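Local coordinates for secreted protein (Streptomyces lividans TK24, PDB 5LXZ), which is a copper metalloradical protein related to galactose oxidase (family AA5) and probably acts as a copper-radical oxidase, at residues Y24-A32 and M41-Q49. The protein carries 1 engineered substitution. Numbering follows the deposited sequence.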
ATOM      1  N   TYR A  24       8.167 -23.789  -3.460  1.00 14.88           N
ATOM      2  CA  TYR A  24       8.215 -22.364  -3.838  1.00 14.72           C
ATOM      3  C   TYR A  24       7.121 -21.563  -3.190  1.00 15.63           C
ATOM      4  O   TYR A  24       7.076 -20.314  -3.379  1.00 15.95           O
ATOM      5  CB  TYR A  24       8.142 -22.175  -5.344  1.00 15.81           C
ATOM      6  CG  TYR A  24       9.319 -22.765  -6.039  1.00 17.98           C
ATOM      7  CD1 TYR A  24      10.568 -22.168  -5.944  1.00 18.28           C
ATOM      8  CD2 TYR A  24       9.212 -23.938  -6.757  1.00 20.01           C
ATOM      9  CE1 TYR A  24      11.673 -22.723  -6.570  1.00 21.49           C
ATOM     10  CE2 TYR A  24      10.305 -24.495  -7.399  1.00 21.37           C
ATOM     11  CZ  TYR A  24      11.529 -23.883  -7.307  1.00 22.00           C
ATOM     12  OH  TYR A  24      12.633 -24.445  -7.911  1.00 26.12           O
ATOM     13  N   ARG A  25       6.239 -22.196  -2.436  1.00 13.30           N
ATOM     14  CA  ARG A  25       5.155 -21.418  -1.813  1.00 14.31           C
ATOM     15  C   ARG A  25       5.708 -20.458  -0.761  1.00 13.26           C
ATOM     16  O   ARG A  25       6.744 -20.687  -0.153  1.00 13.22           O
ATOM     17  CB  ARG A  25       4.102 -22.311  -1.215  1.00 16.29           C
ATOM     18  CG  ARG A  25       3.373 -23.060  -2.290  1.00 19.16           C
ATOM     19  CD  ARG A  25       2.309 -23.967  -1.718  1.00 22.07           C
ATOM     20  NE  ARG A  25       1.921 -24.933  -2.745  1.00 25.33           N
ATOM     21  CZ  ARG A  25       1.076 -25.950  -2.570  1.00 26.40           C
ATOM     22  NH1 ARG A  25       0.483 -26.144  -1.398  1.00 30.00           N
ATOM     23  NH2 ARG A  25       0.810 -26.758  -3.594  0.50 28.01           N
ATOM     24  N   GLN A  26       5.003 -19.348  -0.570  1.00 11.73           N
ATOM     25  CA  GLN A  26       5.322 -18.392   0.464  1.00 11.12           C
ATOM     26  C   GLN A  26       4.096 -17.561   0.691  1.00  9.71           C
ATOM     27  O   GLN A  26       3.103 -17.692  -0.031  1.00 10.13           O
ATOM     28  CB  GLN A  26       6.504 -17.495   0.040  1.00 11.36           C
ATOM     29  CG  GLN A  26       6.149 -16.685  -1.174  1.00 11.08           C
ATOM     30  CD  GLN A  26       7.225 -15.692  -1.590  1.00 10.45           C
ATOM     31  OE1 GLN A  26       8.426 -15.879  -1.318  1.00  9.25           O
ATOM     32  NE2 GLN A  26       6.804 -14.638  -2.271  1.00 10.04           N
ATOM     33  N   ASN A  27       4.182 -16.686   1.673  1.00  9.25           N
ATOM     34  CA  ASN A  27       3.106 -15.745   1.969  1.00  8.58           C
ATOM     35  C   ASN A  27       3.402 -14.413   1.275  1.00  8.62           C
ATOM     36  O   ASN A  27       3.941 -13.513   1.899  1.00  8.26           O
ATOM     37  CB  ASN A  27       2.957 -15.524   3.458  1.00  8.99           C
ATOM     38  CG  ASN A  27       2.603 -16.794   4.227  1.00  9.64           C
ATOM     39  OD1 ASN A  27       2.302 -17.836   3.643  1.00 10.79           O
ATOM     40  ND2 ASN A  27       2.606 -16.677   5.534  1.00  9.90           N
ATOM     41  N   THR A  28       3.063 -14.321  -0.001  1.00  7.74           N
ATOM     42  CA  THR A  28       3.354 -13.098  -0.744  1.00  7.33           C
ATOM     43  C   THR A  28       2.505 -11.943  -0.225  1.00  7.56           C
ATOM     44  O   THR A  28       1.275 -11.985  -0.260  1.00  7.35           O
ATOM     45  CB  THR A  28       3.084 -13.275  -2.255  1.00  7.78           C
ATOM     46  OG1 THR A  28       3.846 -14.385  -2.729  1.00  8.68           O
ATOM     47  CG2 THR A  28       3.467 -12.011  -3.024  1.00  7.91           C
ATOM     48  N   ILE A  29       3.171 -10.883   0.181  1.00  7.26           N
ATOM     49  CA  ILE A  29       2.520  -9.680   0.723  1.00  7.57           C
ATOM     50  C   ILE A  29       2.788  -8.439  -0.157  1.00  7.49           C
ATOM     51  O   ILE A  29       2.011  -7.489  -0.118  1.00  7.11           O
ATOM     52  CB  ILE A  29       2.933  -9.440   2.183  1.00  8.64           C
ATOM     53  CG1 ILE A  29       2.412 -10.630   3.021  1.00  9.48           C
ATOM     54  CG2 ILE A  29       2.414  -8.134   2.742  1.00  8.80           C
ATOM     55  CD1 ILE A  29       2.997 -10.682   4.402  1.00 10.03           C
ATOM     56  N   HIS A  30       3.817  -8.463  -0.995  1.00  7.80           N
ATOM     57  CA  HIS A  30       4.121  -7.403  -1.927  1.00  8.41           C
ATOM     58  C   HIS A  30       4.380  -8.051  -3.252  1.00  8.10           C
ATOM     59  O   HIS A  30       5.044  -9.105  -3.312  1.00  8.28           O
ATOM     60  CB  HIS A  30       5.436  -6.720  -1.523  1.00  9.27           C
ATOM     61  CG  HIS A  30       5.491  -6.231  -0.120  1.00  9.93           C
ATOM     62  ND1 HIS A  30       5.435  -4.893   0.216  1.00 11.06           N
ATOM     63  CD2 HIS A  30       5.584  -6.894   1.052  1.00 11.18           C
ATOM     64  CE1 HIS A  30       5.503  -4.759   1.530  1.00 10.92           C
ATOM     65  NE2 HIS A  30       5.556  -5.957   2.060  1.00 12.16           N
ATOM     66  N   ALA A  31       3.996  -7.398  -4.332  1.00  7.56           N
ATOM     67  CA  ALA A  31       4.441  -7.825  -5.634  1.00  7.64           C
ATOM     68  C   ALA A  31       4.664  -6.645  -6.537  1.00  7.82           C
ATOM     69  O   ALA A  31       4.023  -5.590  -6.377  1.00  7.63           O
ATOM     70  CB  ALA A  31       3.480  -8.803  -6.253  1.00  8.20           C
ATOM     71  N   ALA A  32       5.579  -6.812  -7.468  1.00  7.07           N
ATOM     72  CA  ALA A  32       5.866  -5.771  -8.434  1.00  7.11           C
ATOM     73  C   ALA A  32       6.173  -6.398  -9.779  1.00  6.86           C
ATOM     74  O   ALA A  32       6.952  -7.337  -9.850  1.00  7.71           O
ATOM     75  CB  ALA A  32       7.039  -4.928  -7.981  1.00  7.38           C
ATOM     76  N   MET A  41       7.854 -11.210  -6.144  1.00  7.89           N
ATOM     77  CA  MET A  41       6.876 -11.530  -5.117  1.00  8.63           C
ATOM     78  C   MET A  41       7.598 -11.598  -3.786  1.00  8.58           C
ATOM     79  O   MET A  41       8.459 -12.484  -3.578  1.00  8.27           O
ATOM     80  CB  MET A  41       6.209 -12.860  -5.457  1.00  9.64           C
ATOM     81  CG  MET A  41       5.527 -12.819  -6.821  1.00 10.63           C
ATOM     82  SD  MET A  41       4.928 -14.413  -7.392  1.00 13.43           S
ATOM     83  CE  MET A  41       3.481 -14.501  -6.343  1.00 14.95           C
ATOM     84  N   VAL A  42       7.264 -10.707  -2.868  1.00  8.25           N
ATOM     85  CA  VAL A  42       8.007 -10.569  -1.633  1.00  8.91           C
ATOM     86  C   VAL A  42       7.139 -10.984  -0.455  1.00  8.46           C
ATOM     87  O   VAL A  42       6.035 -10.487  -0.262  1.00  7.69           O
ATOM     88  CB  VAL A  42       8.529  -9.141  -1.405  1.00  9.38           C
ATOM     89  CG1 VAL A  42       9.410  -9.089  -0.177  1.00 10.19           C
ATOM     90  CG2 VAL A  42       9.281  -8.632  -2.620  1.00  9.87           C
ATOM     91  N   ALA A  43       7.657 -11.949   0.292  1.00  8.78           N
ATOM     92  CA  ALA A  43       7.058 -12.364   1.518  1.00  8.71           C
ATOM     93  C   ALA A  43       7.776 -11.817   2.728  1.00  8.88           C
ATOM     94  O   ALA A  43       7.145 -11.542   3.725  1.00  9.30           O
ATOM     95  CB  ALA A  43       7.052 -13.892   1.586  1.00  8.83           C
ATOM     96  N   GLY A  44       9.099 -11.698   2.675  1.00  8.95           N
ATOM     97  CA  GLY A  44       9.838 -11.504   3.917  1.00  9.61           C
ATOM     98  C   GLY A  44       9.547 -12.701   4.810  1.00  9.10           C
ATOM     99  O   GLY A  44       9.506 -13.832   4.314  1.00 10.49           O
ATOM    100  N   SER A  45       9.316 -12.458   6.091  1.00  9.47           N
ATOM    101  CA  SER A  45       8.926 -13.529   6.992  1.00  9.63           C
ATOM    102  C   SER A  45       7.458 -13.917   6.840  1.00 10.28           C
ATOM    103  O   SER A  45       7.003 -14.886   7.437  1.00 10.33           O
ATOM    104  CB  SER A  45       9.224 -13.160   8.436  1.00  9.77           C
ATOM    105  OG  SER A  45       8.527 -11.979   8.782  1.00 11.20           O
ATOM    106  N   GLY A  46       6.703 -13.176   6.035  1.00  9.68           N
ATOM    107  CA  GLY A  46       5.381 -13.626   5.610  1.00 10.72           C
ATOM    108  C   GLY A  46       4.306 -13.462   6.665  1.00 11.04           C
ATOM    109  O   GLY A  46       3.280 -14.163   6.614  1.00 11.41           O
ATOM    110  N   ASN A  47       4.494 -12.545   7.613  1.00 10.82           N
ATOM    111  CA  ASN A  47       3.625 -12.418   8.764  1.00 11.37           C
ATOM    112  C   ASN A  47       3.435 -13.768   9.470  1.00 12.35           C
ATOM    113  O   ASN A  47       2.323 -14.179   9.784  1.00 13.52           O
ATOM    114  CB  ASN A  47       2.273 -11.812   8.399  1.00 11.24           C
ATOM    115  CG  ASN A  47       1.519 -11.301   9.620  1.00 12.26           C
ATOM    116  OD1 ASN A  47       2.113 -10.955  10.645  1.00 14.69           O
ATOM    117  ND2 ASN A  47       0.223 -11.218   9.523  1.00 11.89           N
ATOM    118  N   ASN A  48       4.551 -14.462   9.646  1.00 13.03           N
ATOM    119  CA  ASN A  48       4.582 -15.774  10.275  1.00 13.19           C
ATOM    120  C   ASN A  48       5.614 -15.679  11.394  1.00 13.90           C
ATOM    121  O   ASN A  48       6.778 -15.425  11.148  1.00 12.89           O
ATOM    122  CB  ASN A  48       4.930 -16.790   9.243  1.00 13.53           C
ATOM    123  CG  ASN A  48       5.053 -18.174   9.818  1.00 15.22           C
ATOM    124  OD1 ASN A  48       6.022 -18.478  10.501  1.00 15.79           O
ATOM    125  ND2 ASN A  48       4.123 -19.030   9.477  1.00 17.23           N
ATOM    126  N   GLN A  49       5.161 -15.900  12.612  1.00 15.23           N
ATOM    127  CA  GLN A  49       5.970 -15.744  13.827  1.00 17.18           C
ATOM    128  C   GLN A  49       7.154 -16.653  13.811  1.00 15.67           C
ATOM    129  O   GLN A  49       8.228 -16.251  14.214  1.00 14.39           O
ATOM    130  CB  GLN A  49       5.134 -16.108  15.063  1.00 20.00           C
ATOM    131  CG  GLN A  49       3.917 -15.251  15.256  1.00 23.71           C
ATOM    132  CD  GLN A  49       4.271 -13.790  15.396  1.00 27.43           C
ATOM    133  OE1 GLN A  49       5.410 -13.443  15.731  1.00 32.63           O
ATOM    134  NE2 GLN A  49       3.300 -12.917  15.141  1.00 27.39           N
TER
HETATM  135  O   HOH W   1       1.963 -18.745   7.569  1.00 21.75           O
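Gln26 turns CG in between its backbone N and carbonyl carbon (chi1 63°) and then runs extended (chi2 175°), a path that carries its amide across Ala43 CB to the backbone of Met41. There Gln26 NE2 gives both of its hydrogens within the amide plane, one to Met41 O at 3.0 Å and one to Thr28 OG1, which fixes the rotation of the group. The approach to Met41 O is from above the carbonyl plane, 78° out of it, although the N-H points almost straight at the oxygen. Glutamine suits this buried place because its chain is long enough to deliver two donors; an alanine here would probably leave Met41 O and Thr28 OG1 without this donor and open a gap beside Ala43. Ala43 suits its place by being small: its CB already lies 3.1 Å from Asn27 O.

Asn27 ND2 reaches Gly46 O at 2.8 Å in a nearly linear bond, and a water accepts from this nitrogen and Asn48 ND2, while Asn48 OD1 caps helix 49-54 at Asn51 N. Gly46 closes a type II' turn from Ala43; its positive phi favours glycine, and a CB there would press on Asn27 CB. Ile29 CD1 lies 3.8 Å from Gly46 C, near a copper ion.

Ile29 N and His30 N both donate to Val42 O, a classic beta bulge, while Val42 N returns a bond to His30 O at 2.8 Å. Met41 CE rests 3.6 Å from Thr28 OG1. On the other face His30 and Val42 meet CB to CB, and His30 ND1 is hydrogen-bonded to His83 NE2.

The hairpin 30-33/39-44 supplies two adjacent inner strands of an antiparallel sheet, consistent with a kelch-type propeller blade, between strand 58-62 and strand 545-547, which leads into the copper ligand His548.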